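Local structure of beta-lactamase (Serratia marcescens, 5GWA) at residues E148-H151 with N155-Y158; G217-D220 with I226-A229. The protein probably hydrolyses beta-lactam antibiotics as a class A extended-spectrum beta-lactamase, giving substituted beta-amino acids and so conferring resistance. All blocks are in the same frame, centred on the assembly; numbering follows the deposited sequence.

Contact 1. Residues E148-H151 with N155-Y158; sequences EEMH and NVQY. With NA (sodium ion), chain Q.
The carbonyl O of Met150 holds a sodium ion at 2.7 Å, and the ion lies against the side chain of Gln157 across the contact. Ala153 O, Trp154 O and a water also bind it, so the metal draws together the carbonyls of the chain as it turns out of the helix. Val156 packs beside this turn. Its CG1, anti to the backbone N (chi1 177°), rests 3.8 Å from Met150 CA and 3.7 Å from Glu149 O; a short branched residue fits closely against helix backbone. Both segments belong to the omega loop of the class A fold, which carries Glu147, a residue lining the inhibitor pocket and probably the family's general base. His151 also touches the inhibitor, while its ND1 is hydrogen-bonded to Glu147 O. The thioether of Met150 runs at about a right angle to the Gln157 side chain, its SD 3.7 Å from Gln157 CA, and this flexible apolar chain suits a buried place against that backbone. Gln157 CG stands between its own N and carbonyl carbon (chi1 64°), and the extended chain beyond passes the ion. Its amide works at both ends: OE1 accepts from Gln46 NE2, and NE2 donates to Trp154 O.

Contact 2. Residues G217-D220 with I226-A229; sequences GSSD and ITAA. With NA (sodium ion), chain X; NA (sodium ion), chain B; NXL ((2S,5R)-1-formyl-5-[(sulfooxy)amino]piperidine-2-carboxamide), chain C.
Ile226 meets Asp220 backbone to backbone, while its branched side chain leads off elsewhere. Thr227 begins the strand: its CA-H points at Asp220 O, 3.6 Å from CA, and its CG2 methyl sits 3.5 Å from Ser219 OG. Its OG1 binds a sodium ion at 2.8 Å and is hydrogen-bonded to Thr221 OG1, so one side chain offers a methyl to the hairpin partner and a hydroxyl to the metal. Ala228 has helix-like backbone angles, a local break in the extended chain, and its small methyl packs on the Ser219 side chain. Ala229 N then donates to Ser219 OG (2.9 Å, 152°) where a regular pair would use a carbonyl. Ser219 OG lies between its own N and carbonyl carbon (chi1 68°), which brings it to this N-H; it donates to Asp220 O at 2.8 Å, in the carbonyl plane on a lone pair. Ala229 O accepts Ser219 N at 2.8 Å, takes a CA-H contact from Ser218 and binds a second sodium ion. This antiparallel hairpin edges the active site: Ser218 N donates to the inhibitor carbonyl OAC (2.9 Å, 165°), as the family's oxyanion hole does, and Ser218 OG, also hydrogen-bonded to Arg201, donates to sulfate atom OAE at 2.7 Å. Holding Ser219 N on Ala229 O probably helps position the adjoining Ser218 N-H, which would stabilise negative charge on a substrate carbonyl oxygen.

From the N terminus, the chain first reaches contact 1, where 148-151 meets 155-158 after three intervening residues and closes a short loop after helix 147-151. Contact 2 comes later and closes the hairpin between strands 212-218 and 227-237 at the edge of the five-stranded sheet; the two lie in series, neither nested nor crossed. With centres about 11 Å apart, they touch directly: Gln157 OE1 packs 3.2 Å from Ser219 CB, and Tyr158 OH lies 3.4 Å from Ala228 CB. The omega loop thereby rests on the hairpin beside the inhibitor pocket. Between subunits, His151 of contact 1 packs on Asp220 of the second subunit.

Contact 1. Residues E148-H151 with N155-Y158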
ATOM      1  N   GLU A 148       3.247  -7.152   8.614  1.00 12.56           N
ATOM      2  CA  GLU A 148       3.762  -8.164   7.670  1.00 13.29           C
ATOM      3  C   GLU A 148       3.071  -9.499   7.892  1.00 12.36           C
ATOM      4  O   GLU A 148       2.614 -10.131   6.939  1.00 14.78           O
ATOM      5  CB  GLU A 148       5.243  -8.289   7.841  1.00 16.86           C
ATOM      6  CG  GLU A 148       5.884  -9.433   7.071  1.00 22.12           C
ATOM      7  CD  GLU A 148       7.390  -9.483   7.270  1.00 32.41           C
ATOM      8  OE1 GLU A 148       7.902  -8.839   8.213  1.00 32.15           O
ATOM      9  OE2 GLU A 148       8.067 -10.226   6.522  1.00 36.50           O
ATOM     10  N   GLU A 149       2.896  -9.857   9.161  1.00 12.77           N
ATOM     11  CA  GLU A 149       2.226 -11.097   9.494  1.00 14.45           C
ATOM     12  C   GLU A 149       0.754 -11.106   9.064  1.00 14.85           C
ATOM     13  O   GLU A 149       0.233 -12.107   8.551  1.00 16.40           O
ATOM     14  CB  GLU A 149       2.380 -11.378  10.994  1.00 15.58           C
ATOM     15  CG  GLU A 149       3.773 -11.771  11.403  1.00 15.24           C
ATOM     16  CD  GLU A 149       3.951 -11.955  12.892  1.00 18.64           C
ATOM     17  OE1 GLU A 149       3.354 -11.205  13.696  1.00 14.43           O
ATOM     18  OE2 GLU A 149       4.878 -12.701  13.279  1.00 22.79           O
ATOM     19  N   MET A 150       0.065  -9.972   9.181  1.00 12.75           N
ATOM     20  CA  MET A 150      -1.323  -9.889   8.761  1.00 13.79           C
ATOM     21  C   MET A 150      -1.471 -10.031   7.240  1.00 15.28           C
ATOM     22  O   MET A 150      -2.498 -10.463   6.741  1.00 18.89           O
ATOM     23  CB  MET A 150      -1.957  -8.563   9.230  1.00 14.49           C
ATOM     24  CG  MET A 150      -2.329  -8.579  10.700  1.00 13.73           C
ATOM     25  SD  MET A 150      -3.484  -7.265  11.110  1.00 13.04           S
ATOM     26  CE  MET A 150      -2.370  -5.891  11.068  1.00 11.91           C
ATOM     27  N   HIS A 151      -0.511  -9.497   6.513  1.00 15.43           N
ATOM     28  CA  HIS A 151      -0.589  -9.506   5.039  1.00 17.18           C
ATOM     29  C   HIS A 151      -0.300 -10.897   4.475  1.00 19.49           C
ATOM     30  O   HIS A 151      -0.507 -11.125   3.276  1.00 23.43           O
ATOM     31  CB  HIS A 151       0.393  -8.479   4.452  1.00 17.41           C
ATOM     32  CG  HIS A 151      -0.084  -7.069   4.556  1.00 20.78           C
ATOM     33  ND1 HIS A 151      -0.236  -6.410   5.763  1.00 19.61           N
ATOM     34  CD2 HIS A 151      -0.441  -6.180   3.595  1.00 20.57           C
ATOM     35  CE1 HIS A 151      -0.683  -5.185   5.540  1.00 17.89           C
ATOM     36  NE2 HIS A 151      -0.829  -5.028   4.231  1.00 21.44           N
ATOM     37  N   ASN A 155      -6.823 -14.655   7.685  1.00 19.75           N
ATOM     38  CA  ASN A 155      -7.343 -14.833   9.028  0.50 18.88           C
ATOM     39  C   ASN A 155      -6.513 -14.119  10.114  1.00 18.10           C
ATOM     40  O   ASN A 155      -6.982 -13.872  11.228  1.00 16.44           O
ATOM     41  CB  ASN A 155      -7.412 -16.332   9.333  0.50 20.37           C
ATOM     42  CG  ASN A 155      -7.690 -16.611  10.779  0.50 20.64           C
ATOM     43  OD1 ASN A 155      -8.793 -16.360  11.269  0.50 28.70           O
ATOM     44  ND2 ASN A 155      -6.668 -17.055  11.497  0.50 21.97           N
ATOM     45  N   VAL A 156      -5.258 -13.809   9.805  1.00 16.44           N
ATOM     46  CA  VAL A 156      -4.343 -13.343  10.846  1.00 16.33           C
ATOM     47  C   VAL A 156      -4.824 -12.028  11.488  1.00 14.76           C
ATOM     48  O   VAL A 156      -4.654 -11.800  12.694  1.00 12.51           O
ATOM     49  CB  VAL A 156      -2.918 -13.175  10.310  1.00 15.89           C
ATOM     50  CG1 VAL A 156      -2.008 -12.615  11.389  1.00 15.81           C
ATOM     51  CG2 VAL A 156      -2.375 -14.506   9.782  1.00 18.76           C
ATOM     52  N   GLN A 157      -5.507 -11.204  10.711  1.00 14.17           N
ATOM     53  CA  GLN A 157      -6.081  -9.954  11.248  1.00 14.45           C
ATOM     54  C   GLN A 157      -7.031 -10.145  12.433  1.00 14.17           C
ATOM     55  O   GLN A 157      -7.155  -9.279  13.267  1.00 14.07           O
ATOM     56  CB  GLN A 157      -6.799  -9.135  10.162  1.00 15.81           C
ATOM     57  CG  GLN A 157      -8.014  -9.824   9.554  1.00 17.66           C
ATOM     58  CD  GLN A 157      -8.489  -9.134   8.302  1.00 21.30           C
ATOM     59  OE1 GLN A 157      -8.893  -7.964   8.343  1.00 21.49           O
ATOM     60  NE2 GLN A 157      -8.646  -9.907   7.239  1.00 19.13           N
ATOM     61  N   TYR A 158      -7.747 -11.274  12.484  1.00 13.59           N
ATOM     62  CA  TYR A 158      -8.681 -11.490  13.554  1.00 13.04           C
ATOM     63  C   TYR A 158      -7.957 -11.784  14.888  1.00 12.19           C
ATOM     64  O   TYR A 158      -8.582 -11.709  15.955  1.00 13.69           O
ATOM     65  CB  TYR A 158      -9.704 -12.598  13.203  1.00 14.26           C
ATOM     66  CG  TYR A 158     -10.629 -12.240  12.055  1.00 15.39           C
ATOM     67  CD1 TYR A 158     -11.830 -11.597  12.287  1.00 17.65           C
ATOM     68  CD2 TYR A 158     -10.293 -12.574  10.757  1.00 19.10           C
ATOM     69  CE1 TYR A 158     -12.695 -11.281  11.232  1.00 15.83           C
ATOM     70  CE2 TYR A 158     -11.123 -12.262   9.706  1.00 19.41           C
ATOM     71  CZ  TYR A 158     -12.313 -11.596   9.956  1.00 19.07           C
ATOM     72  OH  TYR A 158     -13.145 -11.324   8.901  1.00 23.06           O
TER
HETATM   73 NA    NA Q 316      -4.996 -10.733   7.824  1.00 24.50          NA
HETATM   74  O   HOH W   1      -5.411  -8.303   6.586  1.00 23.31           O

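Contact 2. Residues G217-D220 with I226-A229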
ATOM      1  N   GLY A 217      -8.576   2.265  10.559  1.00  9.12           N
ATOM      2  CA  GLY A 217      -8.057   0.970  10.083  1.00  8.98           C
ATOM      3  C   GLY A 217      -8.969   0.425   9.017  1.00  9.39           C
ATOM      4  O   GLY A 217     -10.191   0.685   9.063  1.00  9.73           O
ATOM      5  N   SER A 218      -8.383  -0.364   8.132  1.00  9.01           N
ATOM      6  CA  SER A 218      -9.140  -0.921   6.996  1.00 10.53           C
ATOM      7  C   SER A 218      -8.572  -2.302   6.686  1.00 13.16           C
ATOM      8  O   SER A 218      -7.381  -2.549   6.881  1.00 15.33           O
ATOM      9  CB  SER A 218      -9.011   0.008   5.793  1.00 10.98           C
ATOM     10  OG  SER A 218      -9.397   1.342   6.071  1.00 11.94           O
ATOM     11  N   SER A 219      -9.428  -3.217   6.259  1.00 12.25           N
ATOM     12  CA  SER A 219      -8.951  -4.433   5.621  1.00 12.18           C
ATOM     13  C   SER A 219      -9.217  -4.383   4.124  1.00 15.98           C
ATOM     14  O   SER A 219     -10.007  -3.580   3.660  1.00 18.32           O
ATOM     15  CB  SER A 219      -9.648  -5.669   6.189  1.00 11.88           C
ATOM     16  OG  SER A 219     -11.001  -5.663   5.808  1.00 12.88           O
ATOM     17  N   ASP A 220      -8.770  -5.421   3.444  1.00 19.04           N
ATOM     18  CA  ASP A 220      -9.203  -5.619   2.079  1.00 23.21           C
ATOM     19  C   ASP A 220     -10.540  -6.386   2.099  1.00 26.89           C
ATOM     20  O   ASP A 220     -11.158  -6.600   3.156  1.00 22.72           O
ATOM     21  CB  ASP A 220      -8.138  -6.390   1.284  1.00 27.92           C
ATOM     22  CG  ASP A 220      -7.974  -5.866  -0.158  1.00 34.00           C
ATOM     23  OD1 ASP A 220      -8.867  -6.152  -0.987  1.00 27.42           O
ATOM     24  OD2 ASP A 220      -6.903  -5.264  -0.486  1.00 33.78           O
ATOM     25  N   ILE A 226     -16.587  -9.927   1.283  1.00 18.18           N
ATOM     26  CA  ILE A 226     -16.594  -9.465   2.684  1.00 17.10           C
ATOM     27  C   ILE A 226     -15.375  -8.584   2.989  1.00 13.83           C
ATOM     28  O   ILE A 226     -14.246  -8.998   2.794  1.00 16.30           O
ATOM     29  CB  ILE A 226     -16.567 -10.671   3.631  1.00 17.79           C
ATOM     30  CG1 ILE A 226     -17.731 -11.599   3.298  1.00 22.63           C
ATOM     31  CG2 ILE A 226     -16.626 -10.236   5.087  1.00 19.10           C
ATOM     32  CD1 ILE A 226     -19.076 -10.961   3.546  1.00 22.18           C
ATOM     33  N   THR A 227     -15.639  -7.385   3.494  1.00 14.91           N
ATOM     34  CA  THR A 227     -14.603  -6.527   4.027  1.00 14.55           C
ATOM     35  C   THR A 227     -14.556  -6.703   5.574  1.00 11.47           C
ATOM     36  O   THR A 227     -15.448  -6.256   6.294  1.00 13.68           O
ATOM     37  CB  THR A 227     -14.873  -5.090   3.641  1.00 15.52           C
ATOM     38  OG1 THR A 227     -14.992  -4.996   2.190  1.00 16.94           O
ATOM     39  CG2 THR A 227     -13.727  -4.230   4.068  1.00 14.31           C
ATOM     40  N   ALA A 228     -13.472  -7.310   6.034  1.00 12.22           N
ATOM     41  CA  ALA A 228     -13.349  -7.667   7.447  1.00 12.78           C
ATOM     42  C   ALA A 228     -13.458  -6.480   8.392  1.00 13.48           C
ATOM     43  O   ALA A 228     -14.002  -6.611   9.474  1.00 11.70           O
ATOM     44  CB  ALA A 228     -12.055  -8.388   7.700  1.00 14.14           C
ATOM     45  N   ALA A 229     -12.818  -5.365   8.032  1.00 12.85           N
ATOM     46  CA  ALA A 229     -12.684  -4.223   8.943  1.00 11.40           C
ATOM     47  C   ALA A 229     -12.702  -2.880   8.222  1.00 10.75           C
ATOM     48  O   ALA A 229     -11.990  -2.686   7.246  1.00 11.94           O
ATOM     49  CB  ALA A 229     -11.417  -4.345   9.761  1.00 12.35           C
TER
HETATM   50 NA    NA X 323     -11.892  -1.405   4.639  1.00 29.53          NA
HETATM   51 NA    NA B 322     -17.502  -5.478   1.163  1.00 26.63          NA
HETATM   52  OAC NXL C 301      -5.572  -0.623   8.735  1.00  9.90           O
HETATM   53  CAN NXL C 301      -4.471  -0.200   8.399  1.00 11.70           C
HETATM   54  N   NXL C 301      -3.977  -0.304   7.248  1.00 11.78           N
HETATM   55  CAJ NXL C 301      -2.827   0.479   6.847  1.00 13.48           C
HETATM   56  CA  NXL C 301      -4.667  -1.096   6.240  1.00 12.91           C
HETATM   57  C   NXL C 301      -3.941  -2.312   5.775  1.00 19.17           C
HETATM   58  O   NXL C 301      -2.792  -2.538   6.107  1.00 16.90           O
HETATM   59  NAA NXL C 301      -4.593  -3.042   4.866  1.00 22.01           N
HETATM   60  CB  NXL C 301      -4.998  -0.208   5.068  1.00 13.89           C
HETATM   61  CAH NXL C 301      -3.834   0.641   4.616  1.00 15.68           C
HETATM   62  CAO NXL C 301      -3.239   1.445   5.763  1.00 15.62           C
HETATM   63  NAK NXL C 301      -4.067   2.541   6.309  1.00 25.03           N
HETATM   64  OAL NXL C 301      -5.366   2.451   6.115  1.00 31.58           O
HETATM   65  SAR NXL C 301      -6.228   3.239   7.107  1.00 24.20           S
HETATM   66  OAD NXL C 301      -6.510   4.456   6.413  1.00 31.54           O
HETATM   67  OAE NXL C 301      -7.511   2.708   7.407  1.00 30.44           O
HETATM   68  OAG NXL C 301      -5.413   3.111   8.516  1.00 31.48           O
HETATM   69  O   HOH W   2     -17.150  -4.851  -1.354  1.00 41.17           O